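Local coordinates for allantoicase (Saccharomyces cerevisiae, PDB 1O59), which hydrolyses allantoate to (S)-ureidoglycolate and urea, a step of allantoin degradation that lets yeast draw on purines as a secondary nitrogen source, at residues Glu311-Ser316 with His324-Arg329; Ser30-Val35 with His106-Glu111; Ser144-Ile149 with His176-Met181. All coordinates share one frame; numbering follows the deposited sequence.

Contact 1: Glu311-Ser316 with His324-Arg329; sequences ELVGKS and HVYEIR
Ser316 OG donates a hydrogen bond of 2.9 Å to Gly314 O, with the donor tilted 34° from the carbonyl plane, and Ser316 OG also lies 3.7 Å from Tyr326 CE1. The bond turns the hydroxyl back onto its own chain; OG lies obliquely to the phenol ring, and Ser316 CB is 3.7 Å from Tyr326 OH, a van der Waals contact. Val313 supplies the middle of the interface. Its CG1 stands over the centre of the Tyr326 ring, 3.9 Å from the centroid and 9° off the normal, which defines a CH-pi contact. With CG1 anti to the backbone N (chi1 -180°), the other methyl, CG2, is turned to the near end of the tyrosine and packs 3.6 Å from Tyr326 CB. The two side chains cross at about a right angle. Both segments belong to the antiparallel beta sandwich of the second allantoicase repeat: 309-317 is an outermost strand of one sheet, while 323-331 pairs with 270-277 in the other. Leu312 and Val313 form a classic beta bulge opposite Val291, where the chain turns a corner. Next to it Ile328 CD1 closes the row, touching Val313 CG2 at 3.9 Å and lying 3.3 Å from Leu312 O. The tyrosine also packs on Val276 and Ile289, one from each sheet.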
loop_
_atom_site.group_PDB
_atom_site.type_symbol
_atom_site.label_atom_id
_atom_site.label_comp_id
_atom_site.label_asym_id
_atom_site.label_seq_id
_atom_site.Cartn_x
_atom_site.Cartn_y
_atom_site.Cartn_z
ATOM N N GLU A 311 9.271 24.182 10.634
ATOM C CA GLU A 311 8.557 24.511 9.412
ATOM C C GLU A 311 9.400 24.282 8.167
ATOM O O GLU A 311 10.556 24.684 8.139
ATOM C CB GLU A 311 8.148 25.972 9.448
ATOM C CG GLU A 311 7.607 26.532 8.133
ATOM C CD GLU A 311 7.067 27.942 8.322
ATOM O OE1 GLU A 311 5.893 28.077 8.757
ATOM O OE2 GLU A 311 7.817 28.909 8.062
ATOM N N LEU A 312 8.807 23.658 7.143
ATOM C CA LEU A 312 9.418 23.576 5.806
ATOM C C LEU A 312 8.634 24.419 4.816
ATOM O O LEU A 312 9.215 25.168 4.055
ATOM C CB LEU A 312 9.481 22.130 5.300
ATOM C CG LEU A 312 10.248 21.120 6.143
ATOM C CD1 LEU A 312 9.954 19.745 5.633
ATOM C CD2 LEU A 312 11.712 21.425 6.118
ATOM N N VAL A 313 7.316 24.261 4.815
ATOM C CA VAL A 313 6.420 25.175 4.114
ATOM C C VAL A 313 5.443 25.830 5.096
ATOM O O VAL A 313 4.760 25.159 5.862
ATOM C CB VAL A 313 5.661 24.485 2.967
ATOM C CG1 VAL A 313 4.749 25.473 2.265
ATOM C CG2 VAL A 313 6.643 23.876 1.970
ATOM N N GLY A 314 5.453 27.162 5.087
ATOM C CA GLY A 314 4.548 27.981 5.865
ATOM C C GLY A 314 3.207 28.056 5.192
ATOM O O GLY A 314 3.021 27.505 4.114
ATOM N N LYS A 315 2.264 28.724 5.854
ATOM C CA LYS A 315 0.856 28.721 5.434
ATOM C C LYS A 315 0.796 29.210 4.000
ATOM O O LYS A 315 1.243 30.314 3.713
ATOM C CB LYS A 315 0.011 29.598 6.367
ATOM C CG LYS A 315 -1.504 29.476 6.197
ATOM C CD LYS A 315 -2.221 30.114 7.384
ATOM C CE LYS A 315 -3.726 30.321 7.134
ATOM N NZ LYS A 315 -4.231 31.701 7.526
ATOM N N SER A 316 0.266 28.368 3.110
ATOM C CA SER A 316 0.300 28.609 1.678
ATOM C C SER A 316 -1.065 28.345 1.121
ATOM O O SER A 316 -1.625 27.275 1.350
ATOM C CB SER A 316 1.288 27.655 0.997
ATOM O OG SER A 316 2.622 27.978 1.324
ATOM N N HIS A 324 1.404 22.193 -6.640
ATOM C CA HIS A 324 2.010 23.358 -5.978
ATOM C C HIS A 324 3.450 23.019 -5.627
ATOM O O HIS A 324 3.698 22.048 -4.943
ATOM C CB HIS A 324 1.253 23.712 -4.698
ATOM C CG HIS A 324 -0.215 23.923 -4.897
ATOM N ND1 HIS A 324 -1.113 22.880 -4.958
ATOM C CD2 HIS A 324 -0.942 25.058 -5.017
ATOM C CE1 HIS A 324 -2.329 23.369 -5.113
ATOM N NE2 HIS A 324 -2.254 24.688 -5.158
ATOM N N VAL A 325 4.377 23.831 -6.099
ATOM C CA VAL A 325 5.804 23.560 -5.991
ATOM C C VAL A 325 6.470 24.593 -5.068
ATOM O O VAL A 325 6.542 25.778 -5.390
ATOM C CB VAL A 325 6.497 23.621 -7.399
ATOM C CG1 VAL A 325 8.027 23.423 -7.272
ATOM C CG2 VAL A 325 5.860 22.607 -8.358
ATOM N N TYR A 326 6.967 24.114 -3.930
ATOM C CA TYR A 326 7.662 24.946 -2.959
ATOM C C TYR A 326 9.151 24.659 -3.053
ATOM O O TYR A 326 9.604 23.564 -2.751
ATOM C CB TYR A 326 7.113 24.683 -1.556
ATOM C CG TYR A 326 5.618 24.816 -1.537
ATOM C CD1 TYR A 326 5.004 26.054 -1.676
ATOM C CD2 TYR A 326 4.815 23.698 -1.479
ATOM C CE1 TYR A 326 3.619 26.165 -1.690
ATOM C CE2 TYR A 326 3.431 23.786 -1.505
ATOM C CZ TYR A 326 2.828 25.008 -1.597
ATOM O OH TYR A 326 1.446 25.055 -1.591
ATOM N N GLU A 327 9.910 25.642 -3.505
ATOM C CA GLU A 327 11.358 25.491 -3.539
ATOM C C GLU A 327 11.916 25.855 -2.178
ATOM O O GLU A 327 11.655 26.919 -1.659
ATOM C CB GLU A 327 11.979 26.252 -4.710
ATOM C CG GLU A 327 11.995 25.349 -5.960
ATOM C CD GLU A 327 11.805 26.076 -7.292
ATOM O OE1 GLU A 327 12.250 27.252 -7.400
ATOM O OE2 GLU A 327 11.235 25.454 -8.242
ATOM N N ILE A 328 12.589 24.888 -1.576
ATOM C CA ILE A 328 13.025 24.940 -0.193
ATOM C C ILE A 328 14.526 25.186 -0.196
ATOM O O ILE A 328 14.993 26.092 0.457
ATOM C CB ILE A 328 12.672 23.590 0.555
ATOM C CG1 ILE A 328 11.177 23.356 0.570
ATOM C CG2 ILE A 328 13.112 23.625 1.993
ATOM C CD1 ILE A 328 10.389 24.593 1.039
ATOM N N ARG A 329 15.246 24.346 -0.937
ATOM C CA ARG A 329 16.684 24.413 -1.086
ATOM C C ARG A 329 17.377 24.611 0.246
ATOM O O ARG A 329 18.147 25.535 0.425
ATOM C CB ARG A 329 17.043 25.507 -2.069
ATOM C CG ARG A 329 16.437 25.288 -3.428
ATOM C CD ARG A 329 17.240 25.913 -4.554
ATOM N NE ARG A 329 16.644 25.597 -5.852
ATOM C CZ ARG A 329 15.784 26.382 -6.524
ATOM N NH1 ARG A 329 15.426 27.583 -6.056
ATOM N NH2 ARG A 329 15.304 25.967 -7.704
#

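Contact 2: Ser30-Val35 with His106-Glu111; sequences SKNKAV and HIIGGE
The C-terminal exit of helix 21-31 rests on a classic beta bulge in strand 105-113, with Asn32 and Ala34 both packed against Ile108. Ile108 and Gly109 make up the bulge, facing one residue of strand 186-196. Across the contact no hydrogen bond forms, and 126 Å² of surface is buried. The isoleucine divides its branches between its two partners. CG1 is anti to the backbone N (chi1 176°), which sends the ethyl arm to the asparagine and leaves CG2 for the alanine. On the first side Asn32 CG and Asn32 ND2 each lie 3.7 Å from Ile108 CG1. Asn32 OD1 is equally far, 3.7 Å, from Ile108 CD1; the arm thus spans the whole amide instead of meeting a single atom, and the two side chains cross at about a right angle. The amide's polar grip is local: ND2 donates to Ile27 O, a carbonyl in the last turns of the helix, which holds the group while the isoleucine packs on it. On the second side Ala34 CB meets Ile108 CG2 at 3.6 Å. Lys33, the first residue to leave helical geometry, has a positive phi of 56°, and the chain turns there to bring Ala34 back to the strand. Around this junction, Leu169 covers both Asn32 and Ile108, Val164 of strand 160-164 adds to the isoleucine's pocket, Val35 bonds through its backbone to Gly194 of strand 186-196, and Lys33 reaches Val218 on strand 218-222 of the second repeat.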
loop_
_atom_site.group_PDB
_atom_site.type_symbol
_atom_site.label_atom_id
_atom_site.label_comp_id
_atom_site.label_asym_id
_atom_site.label_seq_id
_atom_site.Cartn_x
_atom_site.Cartn_y
_atom_site.Cartn_z
ATOM N N SER A 30 3.701 1.090 11.714
ATOM C CA SER A 30 4.522 1.865 12.638
ATOM C C SER A 30 5.805 1.130 12.938
ATOM O O SER A 30 6.871 1.744 12.992
ATOM C CB SER A 30 3.803 2.171 13.978
ATOM O OG SER A 30 2.453 2.608 13.810
ATOM N N LYS A 31 5.723 -0.179 13.163
ATOM C CA LYS A 31 6.923 -0.930 13.548
ATOM C C LYS A 31 7.723 -1.367 12.332
ATOM O O LYS A 31 8.934 -1.193 12.285
ATOM C CB LYS A 31 6.577 -2.135 14.407
ATOM C CG LYS A 31 6.082 -1.763 15.787
ATOM C CD LYS A 31 6.103 -2.962 16.740
ATOM C CE LYS A 31 4.962 -2.885 17.748
ATOM N NZ LYS A 31 5.230 -3.712 18.955
ATOM N N ASN A 32 7.054 -1.929 11.340
ATOM C CA ASN A 32 7.782 -2.543 10.250
ATOM C C ASN A 32 7.839 -1.670 9.004
ATOM O O ASN A 32 8.450 -2.065 8.027
ATOM C CB ASN A 32 7.207 -3.941 9.931
ATOM C CG ASN A 32 7.491 -4.965 11.025
ATOM O OD1 ASN A 32 8.548 -5.610 11.048
ATOM N ND2 ASN A 32 6.543 -5.123 11.927
ATOM N N LYS A 33 7.212 -0.495 9.049
ATOM C CA LYS A 33 7.285 0.488 7.966
ATOM C C LYS A 33 6.847 -0.114 6.630
ATOM O O LYS A 33 7.434 0.176 5.579
ATOM C CB LYS A 33 8.711 1.066 7.848
ATOM C CG LYS A 33 9.394 1.426 9.194
ATOM C CD LYS A 33 8.600 2.437 10.063
ATOM C CE LYS A 33 9.327 2.728 11.407
ATOM N NZ LYS A 33 8.797 3.935 12.098
ATOM N N ALA A 34 5.813 -0.941 6.668
ATOM C CA ALA A 34 5.443 -1.723 5.510
ATOM C C ALA A 34 4.231 -1.179 4.777
ATOM O O ALA A 34 3.403 -0.453 5.346
ATOM C CB ALA A 34 5.176 -3.127 5.921
ATOM N N VAL A 35 4.131 -1.591 3.511
ATOM C CA VAL A 35 3.051 -1.224 2.595
ATOM C C VAL A 35 2.634 -2.457 1.789
ATOM O O VAL A 35 3.361 -3.449 1.757
ATOM C CB VAL A 35 3.506 -0.119 1.618
ATOM C CG1 VAL A 35 3.903 1.160 2.377
ATOM C CG2 VAL A 35 4.676 -0.618 0.734
ATOM N N HIS A 106 11.278 -6.844 1.864
ATOM C CA HIS A 106 11.233 -7.860 2.922
ATOM C C HIS A 106 9.777 -7.993 3.435
ATOM O O HIS A 106 9.141 -6.989 3.736
ATOM C CB HIS A 106 12.146 -7.437 4.071
ATOM C CG HIS A 106 13.605 -7.399 3.726
ATOM N ND1 HIS A 106 14.240 -6.254 3.298
ATOM C CD2 HIS A 106 14.563 -8.350 3.790
ATOM C CE1 HIS A 106 15.525 -6.505 3.102
ATOM N NE2 HIS A 106 15.744 -7.773 3.391
ATOM N N ILE A 107 9.240 -9.212 3.533
ATOM C CA ILE A 107 7.800 -9.408 3.870
ATOM C C ILE A 107 7.527 -9.582 5.353
ATOM O O ILE A 107 8.248 -10.290 6.039
ATOM C CB ILE A 107 7.216 -10.614 3.095
ATOM C CG1 ILE A 107 7.483 -10.464 1.603
ATOM C CG2 ILE A 107 5.725 -10.745 3.342
ATOM C CD1 ILE A 107 6.936 -9.117 0.998
ATOM N N ILE A 108 6.486 -8.914 5.846
ATOM C CA ILE A 108 6.099 -9.009 7.261
ATOM C C ILE A 108 4.727 -9.669 7.480
ATOM O O ILE A 108 4.502 -10.347 8.484
ATOM C CB ILE A 108 6.138 -7.603 7.949
ATOM C CG1 ILE A 108 5.629 -7.703 9.392
ATOM C CG2 ILE A 108 5.354 -6.541 7.172
ATOM C CD1 ILE A 108 6.511 -8.608 10.282
ATOM N N GLY A 109 3.799 -9.459 6.552
ATOM C CA GLY A 109 2.455 -9.968 6.741
ATOM C C GLY A 109 1.589 -9.717 5.564
ATOM O O GLY A 109 2.087 -9.435 4.473
ATOM N N GLY A 110 0.288 -9.810 5.790
ATOM C CA GLY A 110 -0.670 -9.641 4.705
ATOM C C GLY A 110 -2.114 -9.762 5.106
ATOM O O GLY A 110 -2.445 -9.908 6.284
ATOM N N GLU A 111 -2.974 -9.661 4.104
ATOM C CA GLU A 111 -4.409 -9.887 4.249
ATOM C C GLU A 111 -4.950 -10.803 3.151
ATOM O O GLU A 111 -4.680 -10.607 1.938
ATOM C CB GLU A 111 -5.221 -8.574 4.214
ATOM C CG GLU A 111 -6.748 -8.835 4.240
ATOM C CD GLU A 111 -7.643 -7.581 4.180
ATOM O OE1 GLU A 111 -7.156 -6.442 4.410
ATOM O OE2 GLU A 111 -8.862 -7.744 3.912
#

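Contact 3: Ser144-Ile149 with His176-Met181; sequences SRWVEI and HIKLKM
His176 meets the six-membered end of the Trp146 indole mainly through its backbone: His176 O lies 3.7 Å from Trp146 CZ3, obliquely to the ring, while His176 CB comes within 4.0 Å of Trp146 CH2. Its imidazole leads away from the tryptophan. Ile177 continues the same line, its carbonyl carbon C 3.7 Å from Trp146 CH2. Its side chain starts out from the other side of the strand and packs on Phe190 and Leu192 of the facing sheet, consistent with the indole lying on the face of its sheet turned away from strand 186-196. At Lys178 the contact passes from backbone to side chain. Lys178 N is 3.5 Å from Trp146 CZ3, and CB is 3.6 Å from the same carbon. CG and CD then arch away from the ring, and a bend at chi3 (-60°) brings CE back over the five-membered ring, 3.4 Å from its centroid and 2° off the normal. NZ follows over that face at 3.9 Å from the same centroid, 20° off the normal, giving a cation-pi contact beside the CH-pi one. The ammonium also forms salt bridges with Glu141 and Glu128, and Trp146 NE1 bonds to Val140 O. With an alanine at the position of Trp146, Lys178 CE and NZ would probably lose the ring face beneath them, and Val140 O its indole donor. Farther on, Lys180 pairs with the other carboxylate oxygen of Glu128. Trp146, just before edge strand 147-154, thus reaches strand 176-182 in a contact that spans the intervening strand 124-130 on the outer face of an antiparallel beta sandwich, consistent with the galactose-binding-like clan of this repeat.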
loop_
_atom_site.group_PDB
_atom_site.type_symbol
_atom_site.label_atom_id
_atom_site.label_comp_id
_atom_site.label_asym_id
_atom_site.label_seq_id
_atom_site.Cartn_x
_atom_site.Cartn_y
_atom_site.Cartn_z
ATOM N N SER A 144 12.793 -22.546 -9.610
ATOM C CA SER A 144 13.467 -23.074 -8.460
ATOM C C SER A 144 13.672 -22.053 -7.372
ATOM O O SER A 144 14.019 -22.403 -6.254
ATOM C CB SER A 144 14.800 -23.659 -8.875
ATOM O OG SER A 144 15.576 -22.714 -9.587
ATOM N N ARG A 145 13.452 -20.781 -7.683
ATOM C CA ARG A 145 13.736 -19.718 -6.720
ATOM C C ARG A 145 12.583 -19.417 -5.793
ATOM O O ARG A 145 12.733 -18.598 -4.887
ATOM C CB ARG A 145 14.156 -18.443 -7.440
ATOM C CG ARG A 145 15.461 -18.599 -8.200
ATOM C CD ARG A 145 15.772 -17.475 -9.169
ATOM N NE ARG A 145 14.721 -17.342 -10.175
ATOM C CZ ARG A 145 14.572 -16.293 -10.952
ATOM N NH1 ARG A 145 15.406 -15.269 -10.868
ATOM N NH2 ARG A 145 13.575 -16.261 -11.817
ATOM N N TRP A 146 11.436 -20.059 -6.009
ATOM C CA TRP A 146 10.316 -19.922 -5.077
ATOM C C TRP A 146 10.642 -20.432 -3.662
ATOM O O TRP A 146 11.102 -21.558 -3.467
ATOM C CB TRP A 146 9.058 -20.613 -5.602
ATOM C CG TRP A 146 8.430 -19.920 -6.754
ATOM C CD1 TRP A 146 8.298 -20.394 -8.042
ATOM C CD2 TRP A 146 7.847 -18.613 -6.751
ATOM N NE1 TRP A 146 7.652 -19.463 -8.819
ATOM C CE2 TRP A 146 7.364 -18.362 -8.055
ATOM C CE3 TRP A 146 7.678 -17.624 -5.776
ATOM C CZ2 TRP A 146 6.735 -17.160 -8.402
ATOM C CZ3 TRP A 146 7.047 -16.443 -6.122
ATOM C CH2 TRP A 146 6.587 -16.218 -7.424
ATOM N N VAL A 147 10.351 -19.577 -2.692
ATOM C CA VAL A 147 10.620 -19.817 -1.293
ATOM C C VAL A 147 9.355 -19.541 -0.517
ATOM O O VAL A 147 8.821 -18.452 -0.593
ATOM C CB VAL A 147 11.713 -18.845 -0.776
ATOM C CG1 VAL A 147 11.885 -18.948 0.721
ATOM C CG2 VAL A 147 13.038 -19.153 -1.431
ATOM N N GLU A 148 8.896 -20.514 0.254
ATOM C CA GLU A 148 7.737 -20.304 1.126
ATOM C C GLU A 148 8.006 -19.300 2.260
ATOM O O GLU A 148 8.969 -19.395 3.008
ATOM C CB GLU A 148 7.270 -21.627 1.728
ATOM C CG GLU A 148 5.974 -21.485 2.492
ATOM C CD GLU A 148 5.609 -22.750 3.232
ATOM O OE1 GLU A 148 4.780 -23.496 2.695
ATOM O OE2 GLU A 148 6.132 -22.975 4.350
ATOM N N ILE A 149 7.118 -18.337 2.386
ATOM C CA ILE A 149 7.267 -17.310 3.411
ATOM C C ILE A 149 6.053 -17.242 4.348
ATOM O O ILE A 149 6.167 -16.741 5.477
ATOM C CB ILE A 149 7.551 -15.942 2.764
ATOM C CG1 ILE A 149 6.474 -15.573 1.773
ATOM C CG2 ILE A 149 8.908 -15.947 2.081
ATOM C CD1 ILE A 149 6.493 -14.132 1.450
ATOM N N HIS A 176 8.675 -10.875 -6.441
ATOM C CA HIS A 176 7.499 -11.572 -6.948
ATOM C C HIS A 176 6.874 -12.433 -5.829
ATOM O O HIS A 176 7.582 -12.988 -5.008
ATOM C CB HIS A 176 7.893 -12.526 -8.072
ATOM C CG HIS A 176 8.259 -11.853 -9.356
ATOM N ND1 HIS A 176 9.456 -11.194 -9.536
ATOM C CD2 HIS A 176 7.601 -11.777 -10.538
ATOM C CE1 HIS A 176 9.511 -10.724 -10.768
ATOM N NE2 HIS A 176 8.399 -11.066 -11.398
ATOM N N ILE A 177 5.550 -12.566 -5.858
ATOM C CA ILE A 177 4.794 -13.334 -4.874
ATOM C C ILE A 177 3.975 -14.398 -5.577
ATOM O O ILE A 177 3.432 -14.152 -6.647
ATOM C CB ILE A 177 3.846 -12.367 -4.070
ATOM C CG1 ILE A 177 4.684 -11.311 -3.306
ATOM C CG2 ILE A 177 2.893 -13.154 -3.139
ATOM C CD1 ILE A 177 5.721 -11.890 -2.414
ATOM N N LYS A 178 3.909 -15.572 -4.955
ATOM C CA LYS A 178 3.032 -16.665 -5.385
ATOM C C LYS A 178 2.025 -16.958 -4.287
ATOM O O LYS A 178 2.377 -17.296 -3.145
ATOM C CB LYS A 178 3.813 -17.955 -5.699
ATOM C CG LYS A 178 3.066 -18.904 -6.648
ATOM C CD LYS A 178 3.455 -20.364 -6.529
ATOM C CE LYS A 178 4.901 -20.609 -6.814
ATOM N NZ LYS A 178 5.250 -22.039 -6.837
ATOM N N LEU A 179 0.761 -16.837 -4.649
ATOM C CA LEU A 179 -0.330 -17.208 -3.770
ATOM C C LEU A 179 -0.816 -18.581 -4.181
ATOM O O LEU A 179 -1.091 -18.823 -5.345
ATOM C CB LEU A 179 -1.443 -16.170 -3.892
ATOM C CG LEU A 179 -2.804 -16.480 -3.270
ATOM C CD1 LEU A 179 -2.737 -16.506 -1.770
ATOM C CD2 LEU A 179 -3.772 -15.405 -3.781
ATOM N N LYS A 180 -0.894 -19.484 -3.218
ATOM C CA LYS A 180 -1.396 -20.831 -3.453
ATOM C C LYS A 180 -2.705 -21.004 -2.677
ATOM O O LYS A 180 -2.772 -20.695 -1.500
ATOM C CB LYS A 180 -0.385 -21.874 -2.966
ATOM C CG LYS A 180 0.998 -21.863 -3.614
ATOM C CD LYS A 180 1.702 -23.206 -3.287
ATOM C CE LYS A 180 2.999 -23.420 -4.089
ATOM N NZ LYS A 180 3.823 -24.610 -3.604
HETATM N N MSE A 181 -3.734 -21.501 -3.352
HETATM C CA MSE A 181 -5.034 -21.851 -2.760
HETATM C C MSE A 181 -5.272 -23.359 -2.930
HETATM O O MSE A 181 -5.256 -23.881 -4.063
HETATM C CB MSE A 181 -6.124 -21.054 -3.500
HETATM C CG MSE A 181 -7.567 -21.553 -3.351
HETATM SE SE MSE A 181 -8.869 -20.187 -3.937
HETATM C CE MSE A 181 -8.413 -20.106 -5.675
#

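Overall arrangement
Along the chain the order is contact 2, contact 3, contact 1. Contacts 2 and 3 are neighbours, their centres about 17 Å apart, and they touch where Ile107 CG1 packs 3.8 Å from Ile149 CD1; this joins the sheet holding strand 105-113 to the one holding strands 147-154 and 176-182 in the first repeat. Contact 1 belongs to the second repeat, with its centre about 31 Å from that of contact 2 and about 44 Å from that of contact 3, on the opposite side of the chain's centre from contact 3. Strands 147-154 and 309-317 occupy the same edge position in five-stranded sheets of identical order, evidence that the enzyme is built from two like sandwiches.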